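Local coordinates for RagB/SusD family nutrient uptake outer membrane protein (Bacteroides thetaiotaomicron, PDB 7KV2) that probably binds beta-glucans at the cell surface as a SusD-family component of an outer-membrane nutrient-uptake system, at residues Tyr237-Leu241 with Leu415-Gly421; Met244-Ile248 with Tyr405-Asn411; Pro251-Met256 with Ser270-Ile274; Leu410-Glu414 with Ile449-Arg453. All coordinates share one frame; numbering follows the deposited sequence.

In the fold
Contacts 1, 2 and 4 share helix 405-417, which packs against helix 237-249 in contacts 1 and 2 and against helix 446-456 in contact 4. Contacts 2 and 4 are buried and meet at Leu410 and Asn411; the first is mainly apolar and ends in a sodium site, whereas the second combines aliphatic packing with an arginine, carboxylates and a water. Contact 1 lies farther out, where helix 405-417 ends, and is largely hydrophobic. Contact 3, partly buried, joins a loop to the turn that leads into strand 273-277 through backbone and carboxylate hydrogen bonds. It touches contact 2, and Tyr253 binds the same sodium ion as Ile248 and Tyr405.

Contact 1. Residues Tyr237-Leu241 with Leu415-Gly421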
loop_
_atom_site.group_PDB
_atom_site.type_symbol
_atom_site.label_atom_id
_atom_site.label_comp_id
_atom_site.label_asym_id
_atom_site.label_seq_id
_atom_site.Cartn_x
_atom_site.Cartn_y
_atom_site.Cartn_z
ATOM N N TYR A 237 -16.390 -14.089 7.371
ATOM C CA TYR A 237 -16.865 -12.685 7.534
ATOM C C TYR A 237 -17.184 -12.356 8.996
ATOM O O TYR A 237 -16.826 -11.255 9.484
ATOM C CB TYR A 237 -18.068 -12.417 6.629
ATOM C CG TYR A 237 -17.789 -12.227 5.157
ATOM C CD1 TYR A 237 -16.525 -12.345 4.599
ATOM C CD2 TYR A 237 -18.844 -11.968 4.295
ATOM C CE1 TYR A 237 -16.312 -12.151 3.246
ATOM C CE2 TYR A 237 -18.648 -11.776 2.939
ATOM C CZ TYR A 237 -17.381 -11.860 2.416
ATOM O OH TYR A 237 -17.217 -11.719 1.079
ATOM N N SER A 238 -17.847 -13.270 9.723
ATOM C CA SER A 238 -18.250 -13.037 11.132
ATOM C C SER A 238 -17.018 -12.903 12.017
ATOM O O SER A 238 -17.069 -12.065 12.927
ATOM C CB SER A 238 -19.157 -14.135 11.668
ATOM O OG SER A 238 -20.467 -13.930 11.180
ATOM N N THR A 239 -15.997 -13.722 11.778
ATOM C CA THR A 239 -14.682 -13.650 12.488
ATOM C C THR A 239 -13.974 -12.321 12.154
ATOM O O THR A 239 -13.548 -11.598 13.077
ATOM C CB THR A 239 -13.823 -14.862 12.148
ATOM O OG1 THR A 239 -14.586 -15.997 12.559
ATOM C CG2 THR A 239 -12.477 -14.856 12.836
ATOM N N ALA A 240 -13.905 -11.985 10.872
ATOM C CA ALA A 240 -13.294 -10.714 10.426
ATOM C C ALA A 240 -14.020 -9.551 11.101
ATOM O O ALA A 240 -13.319 -8.643 11.618
ATOM C CB ALA A 240 -13.312 -10.622 8.932
ATOM N N LEU A 241 -15.360 -9.608 11.213
ATOM C CA LEU A 241 -16.131 -8.535 11.866
ATOM C C LEU A 241 -15.773 -8.474 13.351
ATOM O O LEU A 241 -15.526 -7.375 13.845
ATOM C CB LEU A 241 -17.634 -8.740 11.656
ATOM C CG LEU A 241 -18.523 -7.750 12.395
ATOM C CD1 LEU A 241 -18.215 -6.294 11.998
ATOM C CD2 LEU A 241 -19.977 -8.057 12.129
ATOM N N LEU A 415 -18.983 -5.420 6.444
ATOM C CA LEU A 415 -19.204 -6.806 6.943
ATOM C C LEU A 415 -20.591 -6.886 7.612
ATOM O O LEU A 415 -21.315 -7.874 7.341
ATOM C CB LEU A 415 -18.069 -7.217 7.887
ATOM C CG LEU A 415 -16.730 -7.450 7.194
ATOM C CD1 LEU A 415 -15.594 -7.643 8.188
ATOM C CD2 LEU A 415 -16.821 -8.619 6.249
ATOM N N ILE A 416 -20.964 -5.888 8.401
ATOM C CA ILE A 416 -22.316 -5.816 9.037
ATOM C C ILE A 416 -23.355 -5.799 7.908
ATOM O O ILE A 416 -24.295 -6.640 7.923
ATOM C CB ILE A 416 -22.469 -4.626 10.005
ATOM C CG1 ILE A 416 -21.516 -4.736 11.201
ATOM C CG2 ILE A 416 -23.924 -4.458 10.456
ATOM C CD1 ILE A 416 -21.285 -3.433 11.910
ATOM N N THR A 417 -23.171 -4.927 6.917
ATOM C CA THR A 417 -24.147 -4.781 5.825
ATOM C C THR A 417 -24.246 -6.084 5.038
ATOM O O THR A 417 -25.331 -6.325 4.484
ATOM C CB THR A 417 -23.825 -3.578 4.948
ATOM O OG1 THR A 417 -24.083 -2.464 5.799
ATOM C CG2 THR A 417 -24.673 -3.531 3.696
ATOM N N ARG A 418 -23.182 -6.880 4.963
ATOM C CA ARG A 418 -23.168 -8.146 4.183
ATOM C C ARG A 418 -23.758 -9.286 5.039
ATOM O O ARG A 418 -23.705 -10.424 4.580
ATOM C CB ARG A 418 -21.763 -8.553 3.730
ATOM C CG ARG A 418 -21.165 -7.672 2.647
ATOM C CD ARG A 418 -19.885 -8.245 2.067
ATOM N NE ARG A 418 -19.351 -7.349 1.058
ATOM C CZ ARG A 418 -19.788 -7.225 -0.184
ATOM N NH1 ARG A 418 -20.804 -7.944 -0.642
ATOM N NH2 ARG A 418 -19.212 -6.347 -0.978
ATOM N N GLY A 419 -24.277 -8.992 6.228
ATOM C CA GLY A 419 -24.953 -9.974 7.092
ATOM C C GLY A 419 -23.978 -10.778 7.934
ATOM O O GLY A 419 -24.353 -11.865 8.358
ATOM N N ALA A 420 -22.783 -10.257 8.240
ATOM C CA ALA A 420 -21.772 -10.987 9.046
ATOM C C ALA A 420 -22.148 -10.944 10.525
ATOM O O ALA A 420 -21.595 -11.759 11.279
ATOM C CB ALA A 420 -20.382 -10.434 8.839
ATOM N N GLY A 421 -23.035 -10.039 10.929
ATOM C CA GLY A 421 -23.264 -9.730 12.343
ATOM C C GLY A 421 -24.068 -8.468 12.508
ATOM O O GLY A 421 -24.234 -7.709 11.539
#
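The carbonyl O of Leu415, a residue packed on Tyr237 and Leu241, receives two amides where helix 405-417 stops: Ala420 N at 2.9 Å and, more weakly, Arg418 N. With Gly419 N bonded to Ile416 O and Gly419 at positive phi, this is a Schellman motif, and it folds Ala420 back toward the start of helix 237-249. There the methyl CB of Ala420 rests against Tyr237, 3.8 Å from Tyr237 CB. The OG of Ser238 is directed at Ala420 O as a donor, although their modelled separation is too short to be trusted in detail. Leu415 divides its branches between two neighbours. Its CD2 lies over one face of the Tyr237 ring, 3.9 Å from Tyr237 CG, while its CD1 reaches Ala240 CB at 3.8 Å. Leu241 extends its CG opposite the backbone N (chi1 175°), which carries its two methyls to segment 415-421: CD1 meets Ile416 CG1 at 3.7 Å, and CD2 approaches Gly421 CA at 3.7 Å. The aliphatic part of Arg418 passes the Tyr237 ring obliquely, with CD 3.8 Å from Tyr237 CE2, and its NE forms a salt bridge to Glu414. Cohesion across this joint therefore comes chiefly from apolar packing of Leu241, Leu415, Ala420 and the Tyr237 side chain, while the helix-ending amides find their acceptors within their own segment.

Contact 2. Residues Met244-Ile248 with Tyr405-Asn411; sequences MEEII and YSETLLN. With NA (sodium ion), chain G.
Tyr405 turns its ring opposite the backbone N (chi1 -175°), which swings the hydroxyl across to Ile248, while Met244, bent at both chi2 and chi3, folds its sulfur toward Asn411. The tyrosine ring presents its edge to helix 237-249: Ile247 CG2 lies in the ring plane, 3.9 Å from Tyr405 CD1. Ile248 crosses the tyrosine at about a right angle. Beyond the ring, Tyr405 OH binds the sodium ion at 2.8 Å and Ile248 O binds it at 2.5 Å; water 1, Ser250 O and Tyr253 O supply its other ligands. One cation thus ties the C-terminal part of helix 237-249 to Tyr405 at the strand-helix junction. Farther along, Thr408 inserts its methyl CG2 between the two isoleucines, 3.7 Å from Ile247 CG2 and 4.0 Å from Ile248 CG1. Leu409 CD2 extends this apolar layer on Ile248. At the far end Asn411 ND2 gives a weak but fairly straight hydrogen bond to Met244 SD (3.6 Å, 166° at the hydrogen); the amide's OD1 is taken by Arg453. The two short helical segments run 131° apart in direction, with their axes 9.4 Å from each other at closest approach. Met222 of helix 217-231 packs on Met244 and Thr408, Tyr428 of helix 425-435 packs on Ile248, and the backbone of Tyr405, directly after strand 400-404, is hydrogen-bonded to Glu272 beside strand 273-277.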
loop_
_atom_site.group_PDB
_atom_site.type_symbol
_atom_site.label_atom_id
_atom_site.label_comp_id
_atom_site.label_asym_id
_atom_site.label_seq_id
_atom_site.Cartn_x
_atom_site.Cartn_y
_atom_site.Cartn_z
ATOM N N MET A 244 -12.495 -6.669 13.687
ATOM C CA MET A 244 -12.685 -5.214 13.485
ATOM C C MET A 244 -13.283 -4.611 14.764
ATOM O O MET A 244 -12.814 -3.551 15.243
ATOM C CB MET A 244 -13.577 -4.951 12.266
ATOM C CG MET A 244 -13.008 -5.450 10.937
ATOM S SD MET A 244 -11.317 -4.837 10.537
ATOM C CE MET A 244 -10.316 -6.133 11.270
ATOM N N GLU A 245 -14.263 -5.290 15.371
ATOM C CA GLU A 245 -14.923 -4.782 16.592
ATOM C C GLU A 245 -13.913 -4.704 17.738
ATOM O O GLU A 245 -14.057 -3.799 18.567
ATOM C CB GLU A 245 -16.150 -5.647 16.913
ATOM C CG GLU A 245 -17.300 -5.491 15.932
ATOM C CD GLU A 245 -18.085 -4.202 16.003
ATOM O OE1 GLU A 245 -17.600 -3.232 16.627
ATOM O OE2 GLU A 245 -19.190 -4.161 15.415
ATOM N N GLU A 246 -12.945 -5.618 17.817
ATOM C CA GLU A 246 -11.921 -5.595 18.896
ATOM C C GLU A 246 -11.046 -4.345 18.760
ATOM O O GLU A 246 -10.774 -3.701 19.767
ATOM C CB GLU A 246 -11.064 -6.855 18.832
ATOM C CG GLU A 246 -11.770 -8.059 19.413
ATOM C CD GLU A 246 -10.913 -9.302 19.477
ATOM O OE1 GLU A 246 -9.689 -9.155 19.551
ATOM O OE2 GLU A 246 -11.482 -10.419 19.424
ATOM N N ILE A 247 -10.644 -4.005 17.531
ATOM C CA ILE A 247 -9.863 -2.760 17.252
ATOM C C ILE A 247 -10.733 -1.559 17.603
ATOM O O ILE A 247 -10.235 -0.604 18.234
ATOM C CB ILE A 247 -9.389 -2.717 15.780
ATOM C CG1 ILE A 247 -8.448 -3.867 15.449
ATOM C CG2 ILE A 247 -8.733 -1.361 15.495
ATOM C CD1 ILE A 247 -8.104 -4.009 13.994
ATOM N N ILE A 248 -12.003 -1.570 17.192
ATOM C CA ILE A 248 -12.929 -0.443 17.458
ATOM C C ILE A 248 -13.084 -0.295 18.977
ATOM O O ILE A 248 -13.108 0.855 19.449
ATOM C CB ILE A 248 -14.270 -0.633 16.716
ATOM C CG1 ILE A 248 -14.110 -0.398 15.205
ATOM C CG2 ILE A 248 -15.348 0.252 17.287
ATOM C CD1 ILE A 248 -15.256 -0.954 14.379
ATOM N N TYR A 405 -7.255 3.363 10.805
ATOM C CA TYR A 405 -8.490 3.024 11.539
ATOM C C TYR A 405 -9.730 3.315 10.694
ATOM O O TYR A 405 -10.723 2.665 10.896
ATOM C CB TYR A 405 -8.531 3.813 12.833
ATOM C CG TYR A 405 -9.668 3.492 13.770
ATOM C CD1 TYR A 405 -9.710 2.307 14.472
ATOM C CD2 TYR A 405 -10.634 4.438 14.047
ATOM C CE1 TYR A 405 -10.709 2.063 15.411
ATOM C CE2 TYR A 405 -11.642 4.210 14.965
ATOM C CZ TYR A 405 -11.679 3.026 15.658
ATOM O OH TYR A 405 -12.660 2.855 16.595
ATOM N N SER A 406 -9.725 4.289 9.787
ATOM C CA SER A 406 -10.907 4.496 8.908
ATOM C C SER A 406 -11.188 3.212 8.095
ATOM O O SER A 406 -12.360 2.921 7.798
ATOM C CB SER A 406 -10.723 5.703 8.051
ATOM O OG SER A 406 -9.625 5.528 7.189
ATOM N N GLU A 407 -10.157 2.422 7.786
ATOM C CA GLU A 407 -10.341 1.146 7.092
ATOM C C GLU A 407 -10.986 0.125 8.023
ATOM O O GLU A 407 -11.840 -0.671 7.533
ATOM C CB GLU A 407 -9.030 0.607 6.543
ATOM C CG GLU A 407 -9.300 -0.494 5.552
ATOM C CD GLU A 407 -8.152 -1.012 4.719
ATOM O OE1 GLU A 407 -6.988 -0.589 4.932
ATOM O OE2 GLU A 407 -8.458 -1.909 3.847
ATOM N N THR A 408 -10.593 0.125 9.298
ATOM C CA THR A 408 -11.258 -0.720 10.307
ATOM C C THR A 408 -12.769 -0.417 10.310
ATOM O O THR A 408 -13.562 -1.345 10.281
ATOM C CB THR A 408 -10.665 -0.463 11.696
ATOM O OG1 THR A 408 -9.248 -0.572 11.664
ATOM C CG2 THR A 408 -11.208 -1.444 12.705
ATOM N N LEU A 409 -13.142 0.853 10.426
ATOM C CA LEU A 409 -14.558 1.289 10.520
ATOM C C LEU A 409 -15.319 0.904 9.240
ATOM O O LEU A 409 -16.457 0.369 9.343
ATOM C CB LEU A 409 -14.617 2.796 10.775
ATOM C CG LEU A 409 -14.185 3.308 12.157
ATOM C CD1 LEU A 409 -14.049 4.816 12.136
ATOM C CD2 LEU A 409 -15.147 2.906 13.262
ATOM N N LEU A 410 -14.744 1.152 8.068
ATOM C CA LEU A 410 -15.416 0.840 6.788
ATOM C C LEU A 410 -15.503 -0.680 6.617
ATOM O O LEU A 410 -16.547 -1.154 6.099
ATOM C CB LEU A 410 -14.675 1.556 5.664
ATOM C CG LEU A 410 -14.822 3.078 5.721
ATOM C CD1 LEU A 410 -14.023 3.793 4.630
ATOM C CD2 LEU A 410 -16.273 3.503 5.620
ATOM N N ASN A 411 -14.457 -1.423 6.973
ATOM C CA ASN A 411 -14.473 -2.920 6.930
ATOM C C ASN A 411 -15.657 -3.441 7.780
ATOM O O ASN A 411 -16.441 -4.285 7.279
ATOM C CB ASN A 411 -13.185 -3.533 7.482
ATOM C CG ASN A 411 -11.985 -3.519 6.554
ATOM O OD1 ASN A 411 -12.076 -3.129 5.393
ATOM N ND2 ASN A 411 -10.854 -3.978 7.066
HETATM NA NA NA G . -11.232 2.521 18.988
HETATM O O HOH W 1 -12.234 4.177 20.128
#

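Contact 3. Residues Pro251-Met256 with Ser270-Ile274; sequences PQYDLM and SIESI. With NA (sodium ion), chain G.
Asp254 and Met256 provide the two hydrogen bonds that join the segments. Asp254 N reaches Ile271 O at 3.1 Å, approaching from above the carbonyl plane. Met256 N meets Glu272 OE1 at 2.9 Å, on the anti side of the carboxylate and with an N-H...O angle of 165°. The extended glutamate has its CG opposite the backbone N (chi1 -165°), which lets the chain run beside residues 254-256 to that amide. Its carboxylate also forms salt bridges to Arg435 through OE1 and Arg404 through OE2. An alanine in place of Glu272 is likely to leave Met256 N without its acceptor and both arginines without this anionic partner. Water 2 donates to both Tyr253 OH and Ile274 O; that hydroxyl is also hydrogen-bonded to Met205 O. Ser273 O lies at the edge of the Tyr253 ring, in its plane.

Two CH...O contacts add to these bonds, Tyr253 CA to Ile271 O at 3.3 Å and Glu272 CA to Asp254 O at 3.0 Å.

Ile274 CG1 packs on Tyr253 CE1 at 3.8 Å, the two side chains crossing nearly at a right angle. Ile271 lays CG1 against Asp254 CB and Gln252 O, and CG2 against Asp254 O. Met256 sets SD beside Ser270 OG and CB, and the bend at chi3 brings CE near Ser270 CB.

A type I beta turn from Ser270 to Ser273 overlaps an ST turn, in which Ser270 OG accepts Glu272 N. The turn packs against the loop whose Tyr253 O binds sodium at 2.4 Å in a site built largely from backbone carbonyls.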
loop_
_atom_site.group_PDB
_atom_site.type_symbol
_atom_site.label_atom_id
_atom_site.label_comp_id
_atom_site.label_asym_id
_atom_site.label_seq_id
_atom_site.Cartn_x
_atom_site.Cartn_y
_atom_site.Cartn_z
ATOM N N PRO A 251 -9.349 1.691 23.116
ATOM C CA PRO A 251 -9.207 3.135 23.224
ATOM C C PRO A 251 -7.907 3.589 22.543
ATOM O O PRO A 251 -7.709 4.765 22.468
ATOM C CB PRO A 251 -9.143 3.384 24.743
ATOM C CG PRO A 251 -8.540 2.115 25.289
ATOM C CD PRO A 251 -9.026 1.000 24.381
ATOM N N GLN A 252 -7.086 2.689 21.994
ATOM C CA GLN A 252 -5.773 3.169 21.465
ATOM C C GLN A 252 -5.748 3.179 19.933
ATOM O O GLN A 252 -4.651 3.373 19.353
ATOM C CB GLN A 252 -4.656 2.372 22.100
ATOM C CG GLN A 252 -4.553 2.690 23.595
ATOM C CD GLN A 252 -3.303 2.084 24.159
ATOM O OE1 GLN A 252 -2.359 2.798 24.541
ATOM N NE2 GLN A 252 -3.269 0.767 24.192
ATOM N N TYR A 253 -6.922 3.093 19.331
ATOM C CA TYR A 253 -7.156 3.293 17.881
ATOM C C TYR A 253 -8.381 4.183 17.722
ATOM O O TYR A 253 -9.441 3.944 18.365
ATOM C CB TYR A 253 -7.312 1.938 17.176
ATOM C CG TYR A 253 -6.065 1.111 17.180
ATOM C CD1 TYR A 253 -4.928 1.522 16.500
ATOM C CD2 TYR A 253 -6.027 -0.107 17.834
ATOM C CE1 TYR A 253 -3.777 0.746 16.483
ATOM C CE2 TYR A 253 -4.876 -0.871 17.870
ATOM C CZ TYR A 253 -3.746 -0.446 17.184
ATOM O OH TYR A 253 -2.627 -1.240 17.164
ATOM N N ASP A 254 -8.271 5.204 16.891
ATOM C CA ASP A 254 -9.373 6.167 16.703
ATOM C C ASP A 254 -9.040 6.974 15.464
ATOM O O ASP A 254 -7.898 6.774 14.945
ATOM C CB ASP A 254 -9.526 7.091 17.918
ATOM C CG ASP A 254 -10.941 7.639 18.103
ATOM O OD1 ASP A 254 -11.730 7.605 17.135
ATOM O OD2 ASP A 254 -11.237 8.111 19.222
ATOM N N LEU A 255 -9.955 7.847 15.038
ATOM C CA LEU A 255 -9.728 8.738 13.865
ATOM C C LEU A 255 -9.012 9.999 14.333
ATOM O O LEU A 255 -9.390 10.567 15.384
ATOM C CB LEU A 255 -11.043 9.110 13.173
ATOM C CG LEU A 255 -11.819 7.980 12.501
ATOM C CD1 LEU A 255 -13.141 8.487 11.928
ATOM C CD2 LEU A 255 -10.990 7.285 11.426
ATOM N N MET A 256 -8.030 10.461 13.551
ATOM C CA MET A 256 -7.471 11.812 13.749
ATOM C C MET A 256 -8.597 12.779 13.421
ATOM O O MET A 256 -9.349 12.621 12.449
ATOM C CB MET A 256 -6.275 12.076 12.823
ATOM C CG MET A 256 -5.155 11.075 12.978
ATOM S SD MET A 256 -3.561 11.710 12.326
ATOM C CE MET A 256 -3.195 12.883 13.646
ATOM N N SER A 270 0.178 7.672 14.463
ATOM C CA SER A 270 -0.828 8.440 15.237
ATOM C C SER A 270 -1.841 7.463 15.845
ATOM O O SER A 270 -1.767 6.225 15.631
ATOM C CB SER A 270 -1.553 9.389 14.356
ATOM O OG SER A 270 -2.425 8.650 13.507
ATOM N N ILE A 271 -2.877 8.006 16.473
ATOM C CA ILE A 271 -3.937 7.129 17.035
ATOM C C ILE A 271 -4.669 6.403 15.904
ATOM O O ILE A 271 -5.277 5.352 16.150
ATOM C CB ILE A 271 -4.883 7.933 17.920
ATOM C CG1 ILE A 271 -5.677 6.957 18.798
ATOM C CG2 ILE A 271 -5.738 8.884 17.106
ATOM C CD1 ILE A 271 -5.991 7.506 20.136
ATOM N N GLU A 272 -4.578 6.914 14.676
ATOM C CA GLU A 272 -5.252 6.292 13.513
ATOM C C GLU A 272 -4.427 5.149 12.914
ATOM O O GLU A 272 -5.000 4.354 12.155
ATOM C CB GLU A 272 -5.463 7.343 12.437
ATOM C CG GLU A 272 -6.439 6.872 11.401
ATOM C CD GLU A 272 -7.183 7.916 10.651
ATOM O OE1 GLU A 272 -7.329 9.039 11.178
ATOM O OE2 GLU A 272 -7.611 7.583 9.538
ATOM N N SER A 273 -3.123 5.109 13.160
ATOM C CA SER A 273 -2.205 4.183 12.445
ATOM C C SER A 273 -2.266 2.815 13.102
ATOM O O SER A 273 -1.946 2.730 14.296
ATOM C CB SER A 273 -0.751 4.636 12.387
ATOM O OG SER A 273 -0.637 6.005 12.123
ATOM N N ILE A 274 -2.642 1.791 12.335
ATOM C CA ILE A 274 -2.542 0.344 12.697
ATOM C C ILE A 274 -1.227 -0.223 12.147
ATOM O O ILE A 274 -0.499 -0.942 12.886
ATOM C CB ILE A 274 -3.786 -0.419 12.214
ATOM C CG1 ILE A 274 -5.010 0.078 12.985
ATOM C CG2 ILE A 274 -3.576 -1.928 12.314
ATOM C CD1 ILE A 274 -6.329 -0.276 12.381
HETATM NA NA NA G . -11.232 2.521 18.988
HETATM O O HOH W 2 -0.803 -1.784 15.281
HETATM O O HOH W 1 -12.234 4.177 20.128
#

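Contact 4. Residues Leu410-Glu414 with Ile449-Arg453; sequences LNAAE and IIEER
Leu410 and Ile449 pack where helices 405-417 and 446-456 lie side by side, an antiparallel pair in the TPR-like helical architecture of the SusD family. The short segments have directions 166° apart and axes 10.2 Å from each other at closest approach. Ile449 sets CG2 against Leu410 O and CD1 against the Ala413 methyl, the latter 3.9 Å from Ala413 CB. Leu410 in turn straddles two side chains, with CD1 at 3.9 Å from Arg453 CG and CD2 at 4.0 Å from Glu452 CG. Here the aliphatic base of the arginine slides past the leucine in the opposite direction.

Beside this apolar patch, Arg453 NH1 donates to Asn411 OD1 at 2.9 Å. The amide and guanidinium planes are only 3° apart, and Asn411 OD1 comes to the guanidinium edge, tilted about 21° from its plane. A bend at chi3 brings the guanidinium back toward helix 405-417. Farther out, Asp466 pairs with its NE and Glu407 with its NH2, which together fix the group's rotation. A leucine in place of Arg453 would probably leave Asn411 OD1 without this donor and the Asp466 and Glu407 carboxylates without this shared partner.

Glu414 is held from outside the pair by Arg469 and Arg418 at OE2. Its other oxygen, OE1, accepts at 2.7 Å from water 3, which accepts a hydrogen bond from Arg453 NH1 at 2.8 Å and donates weakly to Leu410 O; the methyl CD1 of Ile450 rests 3.6 Å from that same Glu414 OE1.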
loop_
_atom_site.group_PDB
_atom_site.type_symbol
_atom_site.label_atom_id
_atom_site.label_comp_id
_atom_site.label_asym_id
_atom_site.label_seq_id
_atom_site.Cartn_x
_atom_site.Cartn_y
_atom_site.Cartn_z
ATOM N N LEU A 410 -14.744 1.152 8.068
ATOM C CA LEU A 410 -15.416 0.840 6.788
ATOM C C LEU A 410 -15.503 -0.680 6.617
ATOM O O LEU A 410 -16.547 -1.154 6.099
ATOM C CB LEU A 410 -14.675 1.556 5.664
ATOM C CG LEU A 410 -14.822 3.078 5.721
ATOM C CD1 LEU A 410 -14.023 3.793 4.630
ATOM C CD2 LEU A 410 -16.273 3.503 5.620
ATOM N N ASN A 411 -14.457 -1.423 6.973
ATOM C CA ASN A 411 -14.473 -2.920 6.930
ATOM C C ASN A 411 -15.657 -3.441 7.780
ATOM O O ASN A 411 -16.441 -4.285 7.279
ATOM C CB ASN A 411 -13.185 -3.533 7.482
ATOM C CG ASN A 411 -11.985 -3.519 6.554
ATOM O OD1 ASN A 411 -12.076 -3.129 5.393
ATOM N ND2 ASN A 411 -10.854 -3.978 7.066
ATOM N N ALA A 412 -15.790 -2.941 9.022
ATOM C CA ALA A 412 -16.877 -3.341 9.952
ATOM C C ALA A 412 -18.239 -2.964 9.343
ATOM O O ALA A 412 -19.120 -3.804 9.296
ATOM C CB ALA A 412 -16.666 -2.725 11.309
ATOM N N ALA A 413 -18.434 -1.725 8.888
ATOM C CA ALA A 413 -19.696 -1.314 8.224
ATOM C C ALA A 413 -20.027 -2.317 7.101
ATOM O O ALA A 413 -21.176 -2.836 7.037
ATOM C CB ALA A 413 -19.576 0.091 7.698
ATOM N N GLU A 414 -19.094 -2.593 6.203
ATOM C CA GLU A 414 -19.369 -3.455 5.027
ATOM C C GLU A 414 -19.744 -4.862 5.505
ATOM O O GLU A 414 -20.699 -5.427 4.963
ATOM C CB GLU A 414 -18.159 -3.549 4.102
ATOM C CG GLU A 414 -18.430 -4.356 2.875
ATOM C CD GLU A 414 -17.324 -4.387 1.849
ATOM O OE1 GLU A 414 -16.436 -3.484 1.904
ATOM O OE2 GLU A 414 -17.380 -5.285 0.960
ATOM N N ILE A 449 -20.725 2.492 1.042
ATOM C CA ILE A 449 -19.511 2.117 1.818
ATOM C C ILE A 449 -18.324 2.010 0.848
ATOM O O ILE A 449 -17.249 2.570 1.148
ATOM C CB ILE A 449 -19.741 0.856 2.652
ATOM C CG1 ILE A 449 -20.862 1.084 3.660
ATOM C CG2 ILE A 449 -18.452 0.420 3.334
ATOM C CD1 ILE A 449 -21.381 -0.182 4.291
ATOM N N ILE A 450 -18.533 1.385 -0.304
ATOM C CA ILE A 450 -17.480 1.210 -1.325
ATOM C C ILE A 450 -17.066 2.598 -1.837
ATOM O O ILE A 450 -15.832 2.851 -1.991
ATOM C CB ILE A 450 -17.954 0.261 -2.431
ATOM C CG1 ILE A 450 -18.239 -1.136 -1.874
ATOM C CG2 ILE A 450 -16.943 0.246 -3.556
ATOM C CD1 ILE A 450 -17.019 -1.748 -1.218
ATOM N N GLU A 451 -18.023 3.488 -2.046
ATOM C CA GLU A 451 -17.683 4.861 -2.488
ATOM C C GLU A 451 -16.959 5.632 -1.362
ATOM O O GLU A 451 -16.107 6.493 -1.695
ATOM C CB GLU A 451 -18.893 5.555 -3.083
ATOM C CG GLU A 451 -18.566 6.940 -3.610
ATOM C CD GLU A 451 -17.580 7.054 -4.769
ATOM O OE1 GLU A 451 -17.073 6.027 -5.318
ATOM O OE2 GLU A 451 -17.337 8.208 -5.160
ATOM N N GLU A 452 -17.262 5.382 -0.088
ATOM C CA GLU A 452 -16.554 6.084 1.009
ATOM C C GLU A 452 -15.096 5.619 1.008
ATOM O O GLU A 452 -14.231 6.457 1.171
ATOM C CB GLU A 452 -17.188 5.847 2.374
ATOM C CG GLU A 452 -16.708 6.816 3.435
ATOM C CD GLU A 452 -17.229 8.228 3.258
ATOM O OE1 GLU A 452 -18.342 8.383 2.656
ATOM O OE2 GLU A 452 -16.486 9.164 3.626
ATOM N N ARG A 453 -14.830 4.331 0.781
ATOM C CA ARG A 453 -13.454 3.823 0.623
ATOM C C ARG A 453 -12.759 4.589 -0.502
ATOM O O ARG A 453 -11.582 4.955 -0.366
ATOM C CB ARG A 453 -13.439 2.322 0.352
ATOM C CG ARG A 453 -14.000 1.466 1.465
ATOM C CD ARG A 453 -14.023 -0.008 1.079
ATOM N NE ARG A 453 -12.668 -0.547 1.048
ATOM C CZ ARG A 453 -11.980 -1.038 2.073
ATOM N NH1 ARG A 453 -12.527 -1.254 3.270
ATOM N NH2 ARG A 453 -10.730 -1.386 1.858
HETATM O O HOH W 3 -15.325 -1.650 3.614
#